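Local coordinates for histidine acid phosphatase (Hafnia alvei, PDB 4ARU), which belongs to branch 2 of the histidine phosphatase superfamily and is built around a mixed beta sheet flanked by helices, at residues F8-V13 and Q71-K76; W88-Q93 and A304-N309. One frame throughout, in Å; residues are numbered along the deposited sequence. Where two conformers were deposited one is given.

Interaction 1: F8-V13 and Q71-K76; sequences FQLERV and QGLLPK. Unlike the reference sequence in segment 8-13: Arg12 (reference Lys).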
loop_
_atom_site.group_PDB
_atom_site.type_symbol
_atom_site.label_atom_id
_atom_site.label_comp_id
_atom_site.label_asym_id
_atom_site.label_seq_id
_atom_site.Cartn_x
_atom_site.Cartn_y
_atom_site.Cartn_z
ATOM N N PHE A 8 -1.600 -24.336 -17.523
ATOM C CA PHE A 8 -2.120 -23.097 -16.949
ATOM C C PHE A 8 -1.836 -21.934 -17.883
ATOM O O PHE A 8 -0.750 -21.833 -18.480
ATOM C CB PHE A 8 -1.509 -22.826 -15.567
ATOM C CG PHE A 8 -2.267 -23.460 -14.406
ATOM C CD1 PHE A 8 -2.620 -24.789 -14.421
ATOM C CD2 PHE A 8 -2.571 -22.701 -13.293
ATOM C CE1 PHE A 8 -3.311 -25.364 -13.332
ATOM C CE2 PHE A 8 -3.241 -23.267 -12.206
ATOM C CZ PHE A 8 -3.598 -24.583 -12.234
ATOM N N GLN A 9 -2.793 -21.029 -17.950
ATOM C CA GLN A 9 -2.685 -19.804 -18.782
ATOM C C GLN A 9 -3.021 -18.591 -17.980
ATOM O O GLN A 9 -4.011 -18.563 -17.320
ATOM C CB GLN A 9 -3.694 -19.907 -19.930
ATOM C CG GLN A 9 -3.556 -21.108 -20.833
ATOM C CD GLN A 9 -2.298 -21.086 -21.707
ATOM O OE1 GLN A 9 -1.672 -20.043 -21.888
ATOM N NE2 GLN A 9 -1.964 -22.223 -22.273
ATOM N N LEU A 10 -2.194 -17.547 -18.058
ATOM C CA LEU A 10 -2.479 -16.285 -17.392
ATOM C C LEU A 10 -3.388 -15.429 -18.266
ATOM O O LEU A 10 -2.974 -15.026 -19.380
ATOM C CB LEU A 10 -1.190 -15.522 -17.104
ATOM C CG LEU A 10 -1.372 -14.158 -16.407
ATOM C CD1 LEU A 10 -2.056 -14.237 -15.057
ATOM C CD2 LEU A 10 -0.006 -13.483 -16.278
ATOM N N GLU A 11 -4.633 -15.188 -17.844
ATOM C CA GLU A 11 -5.614 -14.478 -18.691
ATOM C C GLU A 11 -5.596 -12.959 -18.449
ATOM O O GLU A 11 -5.826 -12.195 -19.368
ATOM C CB GLU A 11 -7.027 -14.996 -18.459
ATOM C CG GLU A 11 -7.181 -16.413 -19.011
ATOM C CD GLU A 11 -8.601 -16.829 -19.229
ATOM O OE1 GLU A 11 -9.499 -16.167 -18.677
ATOM O OE2 GLU A 11 -8.812 -17.805 -19.970
ATOM N N ARG A 12 -5.367 -12.524 -17.223
ATOM C CA ARG A 12 -5.231 -11.111 -16.937
ATOM C C ARG A 12 -4.823 -10.852 -15.538
ATOM O O ARG A 12 -4.833 -11.754 -14.697
ATOM C CB ARG A 12 -6.485 -10.375 -17.255
ATOM C CG ARG A 12 -7.715 -10.931 -16.627
ATOM C CD ARG A 12 -8.870 -10.143 -17.218
ATOM N NE ARG A 12 -10.185 -10.564 -16.718
ATOM C CZ ARG A 12 -10.921 -11.547 -17.205
ATOM N NH1 ARG A 12 -10.474 -12.316 -18.200
ATOM N NH2 ARG A 12 -12.108 -11.784 -16.648
ATOM N N VAL A 13 -4.438 -9.615 -15.284
ATOM C CA VAL A 13 -3.858 -9.197 -14.012
ATOM C C VAL A 13 -4.511 -7.903 -13.559
ATOM O O VAL A 13 -4.863 -7.036 -14.401
ATOM C CB VAL A 13 -2.341 -8.978 -14.166
ATOM C CG1 VAL A 13 -1.702 -8.549 -12.862
ATOM C CG2 VAL A 13 -1.684 -10.242 -14.654
ATOM N N GLN A 71 4.923 -14.686 -19.551
ATOM C CA GLN A 71 3.680 -15.433 -19.297
ATOM C C GLN A 71 2.682 -15.289 -20.464
ATOM O O GLN A 71 1.533 -15.767 -20.401
ATOM C CB GLN A 71 3.051 -15.010 -17.955
ATOM C CG GLN A 71 3.992 -15.158 -16.730
ATOM C CD GLN A 71 3.516 -14.469 -15.443
ATOM O OE1 GLN A 71 3.203 -13.255 -15.394
ATOM N NE2 GLN A 71 3.498 -15.246 -14.354
ATOM N N GLY A 72 3.106 -14.657 -21.549
ATOM C CA GLY A 72 2.292 -14.580 -22.763
ATOM C C GLY A 72 1.184 -13.552 -22.763
ATOM O O GLY A 72 0.396 -13.454 -23.729
ATOM N N LEU A 73 1.155 -12.751 -21.702
ATOM C CA LEU A 73 0.102 -11.788 -21.503
ATOM C C LEU A 73 0.346 -10.512 -22.328
ATOM O O LEU A 73 -0.626 -9.929 -22.860
ATOM C CB LEU A 73 -0.008 -11.523 -19.993
ATOM C CG LEU A 73 -1.258 -10.752 -19.598
ATOM C CD1 LEU A 73 -2.530 -11.518 -19.938
ATOM C CD2 LEU A 73 -1.148 -10.367 -18.133
ATOM N N LEU A 74 1.593 -10.065 -22.471
ATOM C CA LEU A 74 2.002 -8.924 -23.331
ATOM C C LEU A 74 2.990 -9.347 -24.421
ATOM O O LEU A 74 3.654 -10.334 -24.235
ATOM C CB LEU A 74 2.762 -7.911 -22.490
ATOM C CG LEU A 74 1.928 -7.140 -21.486
ATOM C CD1 LEU A 74 2.907 -6.290 -20.691
ATOM C CD2 LEU A 74 0.924 -6.282 -22.255
ATOM N N PRO A 75 3.172 -8.516 -25.504
ATOM C CA PRO A 75 4.067 -8.874 -26.606
ATOM C C PRO A 75 5.523 -8.795 -26.218
ATOM O O PRO A 75 5.885 -8.004 -25.314
ATOM C CB PRO A 75 3.730 -7.824 -27.693
ATOM C CG PRO A 75 3.200 -6.647 -26.945
ATOM C CD PRO A 75 2.532 -7.194 -25.721
ATOM N N LYS A 76 6.366 -9.621 -26.855
ATOM C CA LYS A 76 7.759 -9.731 -26.402
ATOM C C LYS A 76 8.571 -8.499 -26.830
ATOM O O LYS A 76 9.596 -8.161 -26.204
ATOM C CB LYS A 76 8.462 -10.985 -26.932
ATOM C CG LYS A 76 7.864 -12.340 -26.550
ATOM C CD LYS A 76 8.013 -12.685 -25.086
ATOM C CE LYS A 76 7.797 -14.171 -24.829
ATOM N NZ LYS A 76 6.392 -14.623 -25.108
HETATM O O HOH W 1 -1.174 -15.234 -21.306
HETATM O O HOH W 2 0.463 -17.945 -19.235
#

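Interaction 2: W88-Q93 and A304-N309; sequences WADVDQ and AGHDTN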
loop_
_atom_site.group_PDB
_atom_site.type_symbol
_atom_site.label_atom_id
_atom_site.label_comp_id
_atom_site.label_asym_id
_atom_site.label_seq_id
_atom_site.Cartn_x
_atom_site.Cartn_y
_atom_site.Cartn_z
ATOM N N TRP A 88 -5.850 3.247 -13.722
ATOM C CA TRP A 88 -6.710 4.127 -12.925
ATOM C C TRP A 88 -5.901 4.643 -11.746
ATOM O O TRP A 88 -5.504 3.857 -10.904
ATOM C CB TRP A 88 -7.990 3.448 -12.442
ATOM C CG TRP A 88 -8.923 4.430 -11.815
ATOM C CD1 TRP A 88 -9.062 4.727 -10.470
ATOM C CD2 TRP A 88 -9.733 5.377 -12.493
ATOM N NE1 TRP A 88 -9.932 5.751 -10.292
ATOM C CE2 TRP A 88 -10.381 6.167 -11.500
ATOM C CE3 TRP A 88 -10.050 5.599 -13.832
ATOM C CZ2 TRP A 88 -11.300 7.169 -11.816
ATOM C CZ3 TRP A 88 -10.977 6.575 -14.134
ATOM C CH2 TRP A 88 -11.553 7.389 -13.142
ATOM N N ALA A 89 -5.640 5.941 -11.692
ATOM C CA ALA A 89 -4.898 6.530 -10.601
ATOM C C ALA A 89 -5.795 7.386 -9.747
ATOM O O ALA A 89 -6.720 8.012 -10.256
ATOM C CB ALA A 89 -3.766 7.419 -11.138
ATOM N N ASP A 90 -5.482 7.438 -8.442
ATOM C CA ASP A 90 -6.135 8.404 -7.580
ATOM C C ASP A 90 -5.741 9.811 -8.004
ATOM O O ASP A 90 -4.820 10.025 -8.778
ATOM C CB ASP A 90 -5.779 8.158 -6.106
ATOM C CG ASP A 90 -6.777 8.772 -5.115
ATOM O OD1 ASP A 90 -7.842 9.304 -5.476
ATOM O OD2 ASP A 90 -6.407 8.671 -3.910
ATOM N N VAL A 91 -6.442 10.771 -7.439
ATOM C CA VAL A 91 -6.384 12.161 -7.863
ATOM C C VAL A 91 -5.069 12.881 -7.586
ATOM O O VAL A 91 -4.815 13.914 -8.223
ATOM C CB VAL A 91 -7.521 12.987 -7.249
ATOM C CG1 VAL A 91 -8.787 12.509 -7.863
ATOM C CG2 VAL A 91 -7.592 12.952 -5.725
ATOM N N ASP A 92 -4.291 12.382 -6.623
ATOM C CA ASP A 92 -3.114 13.109 -6.178
ATOM C C ASP A 92 -2.007 13.115 -7.234
ATOM O O ASP A 92 -1.902 12.238 -8.076
ATOM C CB ASP A 92 -2.583 12.482 -4.884
ATOM C CG ASP A 92 -3.600 12.478 -3.796
ATOM O OD1 ASP A 92 -4.123 13.586 -3.498
ATOM O OD2 ASP A 92 -3.931 11.371 -3.327
ATOM N N GLN A 93 -1.167 14.124 -7.174
ATOM C CA GLN A 93 -0.003 14.171 -8.017
ATOM C C GLN A 93 0.783 12.861 -7.895
ATOM O O GLN A 93 1.244 12.264 -8.890
ATOM C CB GLN A 93 0.860 15.400 -7.657
ATOM C CG GLN A 93 2.104 15.604 -8.518
ATOM C CD GLN A 93 3.356 14.935 -8.019
ATOM O OE1 GLN A 93 3.344 14.156 -7.113
ATOM N NE2 GLN A 93 4.465 15.257 -8.682
ATOM N N ALA A 304 -3.360 2.884 -9.150
ATOM C CA ALA A 304 -2.324 3.614 -8.416
ATOM C C ALA A 304 -2.967 4.305 -7.223
ATOM O O ALA A 304 -3.643 5.311 -7.350
ATOM C CB ALA A 304 -1.629 4.652 -9.320
ATOM N N GLY A 305 -2.688 3.725 -6.052
ATOM C CA GLY A 305 -3.252 4.179 -4.796
ATOM C C GLY A 305 -2.219 4.371 -3.684
ATOM O O GLY A 305 -1.086 4.839 -3.920
ATOM N N HIS A 306 -2.611 3.961 -2.477
ATOM C CA HIS A 306 -1.963 4.352 -1.231
ATOM C C HIS A 306 -1.720 3.120 -0.380
ATOM O O HIS A 306 -2.335 2.044 -0.595
ATOM C CB HIS A 306 -2.827 5.304 -0.464
ATOM C CG HIS A 306 -3.290 6.476 -1.281
ATOM N ND1 HIS A 306 -2.602 7.674 -1.338
ATOM C CD2 HIS A 306 -4.335 6.602 -2.131
ATOM C CE1 HIS A 306 -3.232 8.495 -2.145
ATOM N NE2 HIS A 306 -4.298 7.884 -2.625
ATOM N N ASP A 307 -0.757 3.256 0.536
ATOM C CA ASP A 307 -0.521 2.166 1.485
ATOM C C ASP A 307 -1.776 1.736 2.218
ATOM O O ASP A 307 -2.008 0.522 2.400
ATOM C CB ASP A 307 0.639 2.474 2.468
ATOM C CG ASP A 307 0.597 3.849 3.116
ATOM O OD1 ASP A 307 -0.474 4.474 3.265
ATOM O OD2 ASP A 307 1.704 4.278 3.607
ATOM N N THR A 308 -2.608 2.678 2.614
ATOM C CA THR A 308 -3.829 2.326 3.307
ATOM C C THR A 308 -4.776 1.445 2.500
ATOM O O THR A 308 -5.445 0.590 3.044
ATOM C CB THR A 308 -4.569 3.568 3.799
ATOM O OG1 THR A 308 -4.912 4.376 2.680
ATOM C CG2 THR A 308 -3.719 4.408 4.746
ATOM N N ASN A 309 -4.773 1.610 1.177
ATOM C CA ASN A 309 -5.629 0.828 0.296
ATOM C C ASN A 309 -5.161 -0.640 0.293
ATOM O O ASN A 309 -5.966 -1.600 0.397
ATOM C CB ASN A 309 -5.617 1.345 -1.145
ATOM C CG ASN A 309 -6.071 2.768 -1.302
ATOM O OD1 ASN A 309 -5.396 3.603 -1.890
ATOM N ND2 ASN A 309 -7.266 3.060 -0.804
#

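Interaction 1: F8-V13 and Q71-K76
Leu73 reaches from the loop into the side of strand 9-18 and packs against Leu10 and Val13. Its two methyls divide the work. CD2 meets Val13 CG2 at 3.5 Å and Leu10 CD2 at 3.8 Å, the two leucine side chains crossing at about a right angle, while CD1 rests on the backbone, 3.4 Å from Glu11 O. CG of Leu73 stands anti to its backbone N (chi1 -168°), which carries both methyls forward to the strand. Branched aliphatic residues suit this buried patch, to which Phe68 of helix 51-70 and Ile300 contribute.

Toward Leu10 N the contact becomes looser and wetter. The amide oxygen OE1 of Gln71 lies 3.3 Å from Leu10 CD2, a van der Waals touch, and no direct hydrogen bond joins the segments. Two waters do so instead: one is held by Leu10 O and Gln71 O, the other by Leu10 N and Gln71 O, so a single carbonyl serves both. Glu11 and Arg12 share Arg340 as partner, a classic beta bulge, and Glu11 adds a salt bridge. Gly72, at positive phi, is the C-prime residue of the Schellman motif that ends helix 51-70 and turns Leu73 onto the sheet.

Interaction 2: W88-Q93 and A304-N309
His306 donates from NE2 to Asp90 OD2 over 2.6 Å, a short, fairly straight bond (160° at the hydrogen). The acceptor lies near the imidazole plane and uses its anti lone pair, with the carboxylate turned almost perpendicular to the ring. CG of Asp90 stands anti to its backbone N (chi1 -159°), which directs the acid toward the histidine; OD1 accepts from Val91 N, which approaches from above the carboxylate plane. Asp92 OD2 comes to the same ring edge, 3.2 Å from His306 CE1. The ring of His128 also meets the imidazole, the two planes about 60° apart. His306 ND1 and Asp307 OD1 bond a tartaric acid, probably from the crystallisation liquor, consistent with His306 lining a pocket. The His306-Asp307 pair after strand 300-305 is consistent with the His-Asp motif of this family.

Behind the ring, two backbone bonds join the strand ends in parallel: Ala304 N to Trp88 O at 2.9 Å, and Asp90 N to Ala304 O at 3.0 Å. Ala89 and Ala304 point to the same face of the sheet, their CB atoms 3.9 Å apart, and the small methyls fit this close pairing. At Gly305 a side chain would collide with Asn309 OD1, which instead accepts from His306 N.

Farther out, Trp88 NE1 bonds to Asp124. Strand 300-305 lies between strands 9-18 and 85-89, and beyond the strand ends the chain enters helices 93-106 and 307-317, with His306 touching Arg94 and Thr95 of the former.

From the N terminus, strand 9-18 leads away from interaction 1, and the chain passes through helix 51-70 before Gln71-Lys76 returns to close a loop of 57 intervening residues. Interaction 2 opens soon afterwards, at the end of strand 85-89, and closes a much longer excursion of 210 residues, about half of them helical, at strand 300-305. The two loops therefore follow in series, neither nesting nor crossing. The centres of interactions 1 and 2 are about 25 Å apart, and they do not touch. Both reach one mixed sheet, in which strand 300-305 pairs with both 9-18 and 85-89: interaction 1 joins a helix-ending loop to it, whereas interaction 2 joins two of its strands beside the bound tartaric acid.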